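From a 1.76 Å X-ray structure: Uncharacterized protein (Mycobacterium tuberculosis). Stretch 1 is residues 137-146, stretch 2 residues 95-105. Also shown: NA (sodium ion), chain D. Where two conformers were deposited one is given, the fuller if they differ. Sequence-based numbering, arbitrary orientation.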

# COMPACT_ATOMS: atom_id res chain seq x y z
N ALA B 137 -11.86 3.40 0.01
CA ALA B 137 -13.25 3.57 0.46
C ALA B 137 -14.28 3.17 -0.55
O ALA B 137 -15.30 2.56 -0.20
CB ALA B 137 -13.48 5.02 0.88
N ALA B 138 -14.03 3.47 -1.82
CA ALA B 138 -14.98 3.15 -2.88
C ALA B 138 -15.29 1.65 -3.03
O ALA B 138 -16.27 1.29 -3.65
CB ALA B 138 -14.47 3.69 -4.20
N LEU B 139 -14.42 0.81 -2.50
CA LEU B 139 -14.55 -0.64 -2.63
C LEU B 139 -15.25 -1.34 -1.45
O LEU B 139 -15.44 -2.56 -1.46
CB LEU B 139 -13.16 -1.25 -2.81
CG LEU B 139 -12.48 -0.98 -4.15
CD1 LEU B 139 -11.01 -1.32 -4.08
CD2 LEU B 139 -13.16 -1.84 -5.20
N ASP B 140 -15.61 -0.56 -0.42
CA ASP B 140 -16.18 -1.17 0.78
C ASP B 140 -17.39 -2.04 0.46
O ASP B 140 -18.31 -1.59 -0.21
CB ASP B 140 -16.58 -0.08 1.80
CG ASP B 140 -15.38 0.55 2.50
OD1 ASP B 140 -14.31 -0.09 2.60
OD2 ASP B 140 -15.53 1.70 2.94
N GLY B 141 -17.36 -3.28 0.92
CA GLY B 141 -18.47 -4.21 0.71
C GLY B 141 -18.30 -5.15 -0.47
O GLY B 141 -19.01 -6.14 -0.58
N ALA B 142 -17.38 -4.84 -1.37
CA ALA B 142 -17.06 -5.79 -2.46
C ALA B 142 -16.58 -7.12 -1.89
O ALA B 142 -15.94 -7.16 -0.86
CB ALA B 142 -16.05 -5.17 -3.42
N ALA B 143 -16.91 -8.25 -2.52
CA ALA B 143 -16.46 -9.51 -1.95
C ALA B 143 -14.93 -9.59 -1.85
O ALA B 143 -14.18 -9.08 -2.71
CB ALA B 143 -17.05 -10.74 -2.68
N SER B 144 -14.50 -10.20 -0.76
CA SER B 144 -13.12 -10.35 -0.36
C SER B 144 -12.42 -9.05 0.02
O SER B 144 -11.28 -9.11 0.44
CB SER B 144 -12.33 -11.15 -1.41
OG SER B 144 -13.00 -12.38 -1.63
N VAL B 145 -13.10 -7.89 -0.10
CA VAL B 145 -12.47 -6.58 0.25
C VAL B 145 -12.69 -6.25 1.73
O VAL B 145 -13.83 -6.26 2.20
CB VAL B 145 -12.96 -5.42 -0.67
CG1 VAL B 145 -12.44 -4.04 -0.17
CG2 VAL B 145 -12.48 -5.68 -2.14
N GLU B 146 -11.61 -6.02 2.48
CA GLU B 146 -11.73 -5.42 3.83
C GLU B 146 -10.67 -4.33 3.91
O GLU B 146 -9.50 -4.57 3.61
CB GLU B 146 -11.46 -6.55 4.86
CG GLU B 146 -11.31 -6.17 6.36
CD GLU B 146 -10.81 -7.35 7.24
OE1 GLU B 146 -10.72 -8.49 6.76
OE2 GLU B 146 -10.49 -7.13 8.43
NA NA D . -9.28 -7.21 1.16
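Stretch 2 95-105: RMWARLRIHLA

Leu100 is the hub of the contact. Its CA-to-CB bond points toward stretch 1, it is buried, and its m,t rotamer (chi1 -60°, chi2 177°) carries CD2 to 3.7 Å from Val145 CG2 and to 3.9 Å from Ala142 CB. Leu100 CB also lies 4.2 Å from Leu139 CD2. Side chains of three residues of stretch 1 thus pack against one leucine, and the distances are those of ordinary van der Waals packing.

One helical turn further on, Leu104 extends this patch. Both Leu104 and Leu139 have CA-to-CB bonds directed sideways, yet the ends of both side chains come nearer the opposing stretch; Leu139 CD2 reaches 4.0 Å from Leu104 CG, and Leu104 CD2 stands 3.9 Å from Ala138 CB.

The backbone explains why the contacts recur at this spacing. Stretch 2 is helical throughout, with phi/psi near -60/-45 and i to i+4 hydrogen bonds such as Leu104 N to Leu100 O at 3.0 Å, so Met96, Leu100 and Leu104 fall on one side of it. Stretch 1 is no helix to match: a 3-10 segment through Leu139 leads into two type II turns, Leu139 to Ala142 and Ala142 to Val145, closed by Ala142 N to Leu139 O and Val145 N to Ala142 O, each 3.0 Å. Gly141 takes a positive phi of 97° in the first turn, where a CB would be jammed against the preceding carbonyl O. The nearest CA pairs, Leu139 with Leu104 (CA to CA 7.5 Å), Ala142 with Leu100 (CA to CA 7.4 Å) and Ser144 with Met96 (CA to CA 9.1 Å), show that the sequences run in opposite directions; with only one helix, the description rests on this register rather than a crossing angle.

Toward the Met96 end the packing loosens. Ser144 CB meets Met96 CE at 3.9 Å, whereas Ala143 O is 4.4 Å from Met96 SD, too distant to suggest more than peripheral contact. The two stretches bury 404 Å² in all, and no direct hydrogen bond crosses between them.

The polar edge lies at His103, whose CD2 approaches Ala142 CB at 4.0 Å, obliquely to the ring. Water 1 provides the polar link: it lies 2.7 Å from His103 NE2 and donates to Asp140 O at 2.8 Å. Beyond the Ser144 end, a sodium ion is bound by Ser144 O and Glu146 N, each 2.9 Å from NA, by water 2 at 2.7 Å from NA, and by one atom elsewhere in the structure; no atom of stretch 2 is among these ligands.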

# COMPACT_ATOMS: atom_id res chain seq x y z
N ARG B 95 -7.24 -11.81 -11.79
CA ARG B 95 -8.67 -12.11 -11.89
C ARG B 95 -9.50 -11.24 -10.96
O ARG B 95 -10.57 -10.76 -11.33
CB ARG B 95 -8.90 -13.60 -11.63
CG ARG B 95 -8.25 -14.47 -12.73
CD ARG B 95 -8.52 -15.96 -12.48
NE ARG B 95 -7.77 -16.78 -13.43
CZ ARG B 95 -6.70 -17.51 -13.13
NH1 ARG B 95 -6.24 -17.58 -11.87
NH2 ARG B 95 -6.10 -18.21 -14.09
N MET B 96 -8.98 -11.04 -9.75
CA MET B 96 -9.63 -10.17 -8.78
C MET B 96 -9.72 -8.73 -9.28
O MET B 96 -10.76 -8.08 -9.12
CB MET B 96 -8.89 -10.23 -7.42
CG MET B 96 -9.61 -9.42 -6.29
SD MET B 96 -11.31 -9.97 -5.95
CE MET B 96 -10.96 -11.47 -5.03
N TRP B 97 -8.62 -8.22 -9.87
CA TRP B 97 -8.59 -6.85 -10.38
C TRP B 97 -9.74 -6.64 -11.36
O TRP B 97 -10.42 -5.62 -11.28
CB TRP B 97 -7.26 -6.55 -11.08
CG TRP B 97 -7.02 -5.12 -11.49
CD1 TRP B 97 -6.36 -4.16 -10.78
CD2 TRP B 97 -7.42 -4.50 -12.72
NE1 TRP B 97 -6.30 -2.99 -11.50
CE2 TRP B 97 -6.96 -3.17 -12.69
CE3 TRP B 97 -8.12 -4.96 -13.85
CZ2 TRP B 97 -7.16 -2.28 -13.75
CZ3 TRP B 97 -8.33 -4.06 -14.91
CH2 TRP B 97 -7.85 -2.75 -14.85
N ALA B 98 -9.97 -7.60 -12.25
CA ALA B 98 -11.05 -7.48 -13.23
C ALA B 98 -12.43 -7.38 -12.56
O ALA B 98 -13.24 -6.55 -12.95
CB ALA B 98 -11.01 -8.68 -14.23
N ARG B 99 -12.70 -8.25 -11.58
CA ARG B 99 -13.97 -8.23 -10.84
C ARG B 99 -14.17 -6.88 -10.15
O ARG B 99 -15.23 -6.27 -10.27
CB ARG B 99 -14.00 -9.36 -9.79
CG ARG B 99 -15.34 -9.48 -9.06
CD ARG B 99 -15.50 -10.80 -8.28
NE ARG B 99 -16.88 -10.93 -7.82
CZ ARG B 99 -17.51 -12.08 -7.55
NH1 ARG B 99 -16.88 -13.24 -7.70
NH2 ARG B 99 -18.78 -12.06 -7.14
N LEU B 100 -13.15 -6.44 -9.42
CA LEU B 100 -13.22 -5.16 -8.70
C LEU B 100 -13.36 -3.97 -9.65
O LEU B 100 -14.14 -3.04 -9.39
CB LEU B 100 -12.03 -4.99 -7.74
CG LEU B 100 -11.87 -6.06 -6.64
CD1 LEU B 100 -10.61 -5.80 -5.83
CD2 LEU B 100 -13.11 -6.15 -5.75
N ARG B 101 -12.64 -4.01 -10.76
CA ARG B 101 -12.73 -2.97 -11.78
C ARG B 101 -14.13 -2.84 -12.38
O ARG B 101 -14.63 -1.72 -12.56
CB ARG B 101 -11.69 -3.18 -12.91
CG ARG B 101 -11.64 -2.04 -13.94
CD ARG B 101 -11.19 -0.75 -13.31
NE ARG B 101 -11.51 0.44 -14.11
CZ ARG B 101 -12.64 1.15 -14.00
NH1 ARG B 101 -13.58 0.79 -13.16
NH2 ARG B 101 -12.81 2.23 -14.75
N ILE B 102 -14.77 -3.96 -12.69
CA ILE B 102 -16.14 -3.86 -13.25
C ILE B 102 -17.14 -3.39 -12.16
O ILE B 102 -18.00 -2.56 -12.45
CB ILE B 102 -16.59 -5.21 -13.89
CG1 ILE B 102 -15.98 -5.34 -15.27
CG2 ILE B 102 -18.10 -5.25 -14.15
CD1 ILE B 102 -16.66 -4.45 -16.26
N HIS B 103 -16.95 -3.86 -10.93
CA HIS B 103 -17.75 -3.39 -9.79
C HIS B 103 -17.74 -1.85 -9.74
O HIS B 103 -18.80 -1.21 -9.71
CB HIS B 103 -17.22 -4.02 -8.49
CG HIS B 103 -18.01 -3.65 -7.28
ND1 HIS B 103 -19.29 -4.11 -7.04
CD2 HIS B 103 -17.69 -2.86 -6.21
CE1 HIS B 103 -19.72 -3.63 -5.89
NE2 HIS B 103 -18.78 -2.86 -5.38
N LEU B 104 -16.54 -1.26 -9.80
CA LEU B 104 -16.40 0.21 -9.82
C LEU B 104 -17.04 0.87 -11.06
O LEU B 104 -17.69 1.92 -10.92
CB LEU B 104 -14.93 0.61 -9.70
CG LEU B 104 -14.28 0.33 -8.35
CD1 LEU B 104 -12.73 0.33 -8.52
CD2 LEU B 104 -14.75 1.33 -7.29
N ALA B 105 -16.88 0.27 -12.24
CA ALA B 105 -17.39 0.87 -13.49
C ALA B 105 -18.90 0.98 -13.43
O ALA B 105 -19.49 2.00 -13.81
CB ALA B 105 -16.97 0.06 -14.68
O HOH W 1 -18.92 -1.71 -2.93
O HOH W 2 -8.91 -5.58 -1.00